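Side-chain contacts in regulatory protein RecX (Lactobacillus reuteri, PDB 3D5L), which probably modulates the activity of the recombinase RecA, as a member of the RecX family linked to DNA repair: residues F28-E32 and S33-Q37; T44-E48 and K49-A53. One frame throughout, in Å; residues are numbered along the deposited sequence.

Interaction 1. Residues F28-E32 and S33-Q37; sequences FPVAE and SVLIQ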
ATOM      1  N   PHE A  28      18.839  25.266  13.819  1.00 20.97           N
ATOM      2  CA  PHE A  28      18.123  24.024  13.528  1.00 19.30           C
ATOM      3  C   PHE A  28      18.033  23.715  12.043  1.00 17.71           C
ATOM      4  O   PHE A  28      18.283  24.580  11.198  1.00 18.76           O
ATOM      5  CB  PHE A  28      16.715  24.074  14.145  1.00 17.68           C
ATOM      6  CG  PHE A  28      15.889  25.225  13.672  1.00 19.57           C
ATOM      7  CD1 PHE A  28      15.190  25.153  12.473  1.00 20.38           C
ATOM      8  CD2 PHE A  28      15.816  26.394  14.420  1.00 20.15           C
ATOM      9  CE1 PHE A  28      14.431  26.228  12.026  1.00 22.00           C
ATOM     10  CE2 PHE A  28      15.062  27.474  13.983  1.00 21.10           C
ATOM     11  CZ  PHE A  28      14.365  27.392  12.783  1.00 22.37           C
ATOM     12  N   PRO A  29      17.675  22.466  11.701  1.00 15.67           N
ATOM     13  CA  PRO A  29      17.571  22.098  10.294  1.00 15.34           C
ATOM     14  C   PRO A  29      16.105  22.022   9.887  1.00 14.70           C
ATOM     15  O   PRO A  29      15.224  21.804  10.723  1.00 13.90           O
ATOM     16  CB  PRO A  29      18.215  20.738  10.282  1.00 15.69           C
ATOM     17  CG  PRO A  29      17.560  20.125  11.498  1.00 12.41           C
ATOM     18  CD  PRO A  29      17.572  21.260  12.540  1.00 12.78           C
ATOM     19  N   VAL A  30      15.843  22.206   8.603  1.00 11.86           N
ATOM     20  CA  VAL A  30      14.483  22.138   8.115  1.00 10.72           C
ATOM     21  C   VAL A  30      14.479  21.489   6.750  1.00  9.84           C
ATOM     22  O   VAL A  30      15.369  21.737   5.946  1.00 11.06           O
ATOM     23  CB  VAL A  30      13.845  23.546   8.005  1.00  9.95           C
ATOM     24  CG1 VAL A  30      13.504  24.072   9.388  1.00 13.62           C
ATOM     25  CG2 VAL A  30      14.809  24.505   7.319  1.00 10.22           C
ATOM     26  N   ALA A  31      13.496  20.630   6.510  1.00  8.52           N
ATOM     27  CA  ALA A  31      13.354  19.986   5.218  1.00 10.78           C
ATOM     28  C   ALA A  31      13.002  21.147   4.292  1.00 12.46           C
ATOM     29  O   ALA A  31      12.584  22.211   4.757  1.00 13.92           O
ATOM     30  CB  ALA A  31      12.199  18.953   5.248  1.00  6.33           C
ATOM     31  N   GLU A  32      13.162  20.954   2.992  1.00 12.24           N
ATOM     32  CA  GLU A  32      12.838  22.014   2.058  1.00 14.52           C
ATOM     33  C   GLU A  32      11.373  22.455   2.189  1.00 13.62           C
ATOM     34  O   GLU A  32      11.099  23.647   2.265  1.00 13.88           O
ATOM     35  CB  GLU A  32      13.115  21.556   0.626  1.00 17.90           C
ATOM     36  CG  GLU A  32      13.191  22.696  -0.364  1.00 25.84           C
ATOM     37  CD  GLU A  32      13.417  22.214  -1.781  1.00 30.11           C
ATOM     38  OE1 GLU A  32      14.305  21.355  -1.980  1.00 32.99           O
ATOM     39  OE2 GLU A  32      12.714  22.702  -2.694  1.00 32.91           O
ATOM     40  N   SER A  33      10.440  21.498   2.221  1.00 13.52           N
ATOM     41  CA  SER A  33       9.007  21.807   2.324  1.00 14.53           C
ATOM     42  C   SER A  33       8.645  22.642   3.549  1.00 14.87           C
ATOM     43  O   SER A  33       7.673  23.398   3.525  1.00 16.08           O
ATOM     44  CB  SER A  33       8.161  20.516   2.329  1.00 16.26           C
ATOM     45  OG  SER A  33       8.112  19.901   3.614  1.00 16.47           O
ATOM     46  N   VAL A  34       9.411  22.491   4.625  1.00 15.14           N
ATOM     47  CA  VAL A  34       9.157  23.255   5.846  1.00 16.05           C
ATOM     48  C   VAL A  34       9.726  24.660   5.681  1.00 17.54           C
ATOM     49  O   VAL A  34       9.165  25.643   6.176  1.00 16.21           O
ATOM     50  CB  VAL A  34       9.820  22.597   7.064  1.00 13.60           C
ATOM     51  CG1 VAL A  34       9.651  23.477   8.290  1.00 11.08           C
ATOM     52  CG2 VAL A  34       9.209  21.225   7.295  1.00 14.47           C
ATOM     53  N   LEU A  35      10.851  24.742   4.985  1.00 19.80           N
ATOM     54  CA  LEU A  35      11.495  26.021   4.734  1.00 22.28           C
ATOM     55  C   LEU A  35      10.540  26.869   3.903  1.00 22.42           C
ATOM     56  O   LEU A  35      10.425  28.077   4.114  1.00 23.19           O
ATOM     57  CB  LEU A  35      12.801  25.804   3.980  1.00 22.79           C
ATOM     58  CG  LEU A  35      13.545  27.070   3.578  1.00 24.88           C
ATOM     59  CD1 LEU A  35      14.989  26.969   4.040  1.00 25.96           C
ATOM     60  CD2 LEU A  35      13.457  27.259   2.063  1.00 25.60           C
ATOM     61  N   ILE A  36       9.847  26.219   2.972  1.00 21.40           N
ATOM     62  CA  ILE A  36       8.889  26.898   2.105  1.00 21.67           C
ATOM     63  C   ILE A  36       7.598  27.187   2.867  1.00 22.81           C
ATOM     64  O   ILE A  36       7.051  28.285   2.784  1.00 23.13           O
ATOM     65  CB  ILE A  36       8.531  26.036   0.883  1.00 22.67           C
ATOM     66  CG1 ILE A  36       9.783  25.772   0.043  1.00 22.45           C
ATOM     67  CG2 ILE A  36       7.459  26.733   0.056  1.00 21.94           C
ATOM     68  CD1 ILE A  36       9.580  24.737  -1.045  1.00 21.87           C
ATOM     69  N   GLN A  37       7.121  26.197   3.614  1.00 23.74           N
ATOM     70  CA  GLN A  37       5.893  26.342   4.376  1.00 24.80           C
ATOM     71  C   GLN A  37       5.981  27.507   5.350  1.00 24.58           C
ATOM     72  O   GLN A  37       4.977  28.149   5.651  1.00 23.88           O
ATOM     73  CB  GLN A  37       5.583  25.052   5.140  1.00 26.91           C
ATOM     74  CG  GLN A  37       4.271  25.087   5.919  1.00 27.98           C
ATOM     75  CD  GLN A  37       4.024  23.816   6.722  1.00 30.49           C
ATOM     76  OE1 GLN A  37       2.996  23.675   7.387  1.00 29.49           O
ATOM     77  NE2 GLN A  37       4.969  22.885   6.663  1.00 32.27           N
TER
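Val30 meets two residues of the following helix at once, each through a different methyl. Its CG1 lies 4.1 Å from CG1 of Val34, while its CG2 is 4.1 Å from CD1 of Leu35, and in both pairs the side chains cross at about a right angle. The valine torsion accounts for this division: with chi1 at -74°, CG1 stands opposite the carbonyl carbon and CG2 sits between the backbone N and that carbon, the two methyls spreading toward neighbouring residues of the helix. Ala31 adds a looser touch, its CB 4.3 Å from CG2 of Val34. Val30, Ala31 and Val34 are buried, and they form the close-packed side of the turn.

Ala31 is also the N-cap residue. Its carbonyl O accepts Leu35 N at 3.1 Å and takes a weak second bond from Val34 N. One residue on, Ile36 N bonds to Glu32 O at 2.9 Å.

The solvent side is thinner. Glu32 and Ile36 lie side by side and point the same way, both exposed, and the nearest approach of their side chains is 4.1 Å, from Glu32 OE2 to Ile36 CD1.

The chain thus turns from strand 28-31 into helix 33-37 with the short axes at 94°. Strand 17-22 pairs with the strand through backbone bonds such as Val30 with Tyr18, and helix 48-71 covers the buried side, where Ile54 touches Val30 and Asp58 OD1 accepts Ala31 N.

Interaction 2. Residues T44-E48 and K49-A53; sequences TELDE and KQIAA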
ATOM      1  N   THR A  44      14.519  36.666   8.636  1.00 36.69           N
ATOM      2  CA  THR A  44      13.244  36.284   9.244  1.00 37.05           C
ATOM      3  C   THR A  44      13.316  36.230  10.769  1.00 37.79           C
ATOM      4  O   THR A  44      14.242  35.647  11.330  1.00 38.39           O
ATOM      5  CB  THR A  44      12.775  34.901   8.737  1.00 36.01           C
ATOM      6  OG1 THR A  44      12.655  34.924   7.309  1.00 35.27           O
ATOM      7  CG2 THR A  44      11.429  34.536   9.347  1.00 34.67           C
ATOM      8  N   GLU A  45      12.337  36.842  11.429  1.00 38.38           N
ATOM      9  CA  GLU A  45      12.274  36.837  12.888  1.00 40.08           C
ATOM     10  C   GLU A  45      11.324  35.723  13.329  1.00 39.64           C
ATOM     11  O   GLU A  45      10.296  35.493  12.686  1.00 38.48           O
ATOM     12  CB  GLU A  45      11.758  38.177  13.416  1.00 41.58           C
ATOM     13  CG  GLU A  45      12.598  39.369  13.004  1.00 44.99           C
ATOM     14  CD  GLU A  45      12.231  40.633  13.765  1.00 45.00           C
ATOM     15  OE1 GLU A  45      12.816  41.693  13.463  1.00 44.87           O
ATOM     16  OE2 GLU A  45      11.366  40.565  14.668  1.00 44.33           O
ATOM     17  N   LEU A  46      11.656  35.051  14.432  1.00 38.67           N
ATOM     18  CA  LEU A  46      10.835  33.950  14.918  1.00 38.46           C
ATOM     19  C   LEU A  46      10.617  33.908  16.426  1.00 40.36           C
ATOM     20  O   LEU A  46      11.546  34.142  17.203  1.00 39.86           O
ATOM     21  CB  LEU A  46      11.456  32.618  14.491  1.00 36.81           C
ATOM     22  CG  LEU A  46      11.689  32.368  13.001  1.00 33.80           C
ATOM     23  CD1 LEU A  46      12.576  31.142  12.821  1.00 32.20           C
ATOM     24  CD2 LEU A  46      10.351  32.200  12.298  1.00 32.93           C
ATOM     25  N   ASP A  47       9.383  33.594  16.825  1.00 42.34           N
ATOM     26  CA  ASP A  47       9.024  33.463  18.237  1.00 44.15           C
ATOM     27  C   ASP A  47       9.124  31.975  18.549  1.00 43.61           C
ATOM     28  O   ASP A  47       9.254  31.158  17.639  1.00 42.93           O
ATOM     29  CB  ASP A  47       7.587  33.953  18.489  1.00 47.39           C
ATOM     30  CG  ASP A  47       7.127  33.731  19.942  1.00 52.50           C
ATOM     31  OD1 ASP A  47       7.837  34.177  20.879  1.00 53.35           O
ATOM     32  OD2 ASP A  47       6.053  33.115  20.151  1.00 51.90           O
ATOM     33  N   GLU A  48       9.074  31.625  19.828  1.00 43.88           N
ATOM     34  CA  GLU A  48       9.160  30.227  20.241  1.00 44.83           C
ATOM     35  C   GLU A  48       8.064  29.382  19.591  1.00 43.32           C
ATOM     36  O   GLU A  48       8.338  28.303  19.066  1.00 43.27           O
ATOM     37  CB  GLU A  48       9.048  30.113  21.763  1.00 46.88           C
ATOM     38  CG  GLU A  48      10.195  30.766  22.524  1.00 50.74           C
ATOM     39  CD  GLU A  48      11.519  30.045  22.334  1.00 53.14           C
ATOM     40  OE1 GLU A  48      12.545  30.537  22.855  1.00 54.01           O
ATOM     41  OE2 GLU A  48      11.536  28.984  21.669  1.00 55.24           O
ATOM     42  N   LYS A  49       6.831  29.879  19.629  1.00 41.99           N
ATOM     43  CA  LYS A  49       5.689  29.175  19.052  1.00 41.39           C
ATOM     44  C   LYS A  49       5.914  28.795  17.586  1.00 39.38           C
ATOM     45  O   LYS A  49       5.467  27.736  17.144  1.00 39.42           O
ATOM     46  CB  LYS A  49       4.422  30.036  19.171  1.00 43.71           C
ATOM     47  CG  LYS A  49       4.470  31.332  18.362  1.00 46.72           C
ATOM     48  CD  LYS A  49       3.220  32.184  18.579  1.00 49.12           C
ATOM     49  CE  LYS A  49       3.244  33.446  17.717  1.00 49.77           C
ATOM     50  NZ  LYS A  49       4.451  34.290  17.971  1.00 50.43           N
ATOM     51  N   GLN A  50       6.595  29.658  16.837  1.00 35.32           N
ATOM     52  CA  GLN A  50       6.868  29.386  15.429  1.00 34.10           C
ATOM     53  C   GLN A  50       7.994  28.376  15.273  1.00 32.14           C
ATOM     54  O   GLN A  50       7.947  27.504  14.408  1.00 30.86           O
ATOM     55  CB  GLN A  50       7.240  30.675  14.704  1.00 34.66           C
ATOM     56  CG  GLN A  50       6.072  31.621  14.526  1.00 36.21           C
ATOM     57  CD  GLN A  50       6.519  33.020  14.182  1.00 37.11           C
ATOM     58  OE1 GLN A  50       7.161  33.694  14.993  1.00 37.69           O
ATOM     59  NE2 GLN A  50       6.190  33.469  12.972  1.00 36.42           N
ATOM     60  N   ILE A  51       9.008  28.504  16.119  1.00 30.00           N
ATOM     61  CA  ILE A  51      10.150  27.610  16.088  1.00 27.39           C
ATOM     62  C   ILE A  51       9.717  26.212  16.490  1.00 27.63           C
ATOM     63  O   ILE A  51      10.315  25.223  16.069  1.00 28.22           O
ATOM     64  CB  ILE A  51      11.251  28.093  17.047  1.00 25.90           C
ATOM     65  CG1 ILE A  51      11.867  29.383  16.507  1.00 24.77           C
ATOM     66  CG2 ILE A  51      12.300  27.011  17.236  1.00 23.57           C
ATOM     67  CD1 ILE A  51      12.988  29.925  17.353  1.00 25.54           C
ATOM     68  N   ALA A  52       8.673  26.137  17.310  1.00 27.38           N
ATOM     69  CA  ALA A  52       8.165  24.851  17.775  1.00 27.10           C
ATOM     70  C   ALA A  52       7.282  24.232  16.695  1.00 26.16           C
ATOM     71  O   ALA A  52       7.291  23.014  16.493  1.00 28.09           O
ATOM     72  CB  ALA A  52       7.373  25.032  19.070  1.00 26.29           C
ATOM     73  N   ALA A  53       6.532  25.080  16.001  1.00 22.06           N
ATOM     74  CA  ALA A  53       5.653  24.627  14.935  1.00 20.00           C
ATOM     75  C   ALA A  53       6.485  24.212  13.719  1.00 17.86           C
ATOM     76  O   ALA A  53       6.059  23.374  12.926  1.00 17.54           O
ATOM     77  CB  ALA A  53       4.667  25.740  14.555  1.00 18.31           C
TER
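Asp47 OD2 is gripped by two nitrogens of Lys49. The ammonium NZ makes a salt bridge with it at 2.9 Å, arriving from above the carboxylate plane, 40° out of it, and the backbone N adds a weak capping bond at 3.4 Å. Lys49 reaches back because its CG is tucked between the backbone N and the carbonyl carbon (chi1 65°) and its chain bends at the last torsion, so that the aliphatic part wraps past the same oxygen. Asp47 N donates to Gln50 OE1 at 2.9 Å in a fairly straight bond of 162°, the donor tilted from the amide carbonyl plane. Asp47 and Gln50 thus form a capping box at the start of helix 48-71, in which Gln50 OE1 takes the Asp47 N-H while the Asp47 carboxylate caps at Lys49 N. Asp47 O accepts Ile51 N at 3.1 Å and, weakly, Gln50 N. With an alanine here in place of the aspartate, the Lys49 ammonium is likely to lose its carboxylate mate and the Lys49 backbone N its weak cap. Beside the polar cap, Leu46 CB packs 3.8 Å from Ile51 CG1, the two side chains crossing obliquely; Leu46 is buried, whereas Glu48 and Lys49 are exposed. Backbone bonds of Thr44 with Ile6 and of Leu46 with Ala4 tie the incoming chain to strand 4-11.

Overall arrangement
Interaction 1 closes before interaction 2 opens, and both are strand-to-helix turns, with centres about 13 Å apart. They leave the same antiparallel sheet from its two outermost strands within the chain: strand 25-31 runs into helix 32-37, and strand 45-46 leads into helix 48-71. The two contacts meet directly through Phe28, whose CZ lies 4.2 Å from Leu46 CD1 and whose CE2 lies 4.3 Å from Ile51 CG2. Further along, helix 48-71 also touches interaction 1 through Ile54. The long helix therefore bridges both sheet edges, and its far end runs toward the first of the three three-helix RecX domains, connecting the N-terminal sheet to the helical remainder.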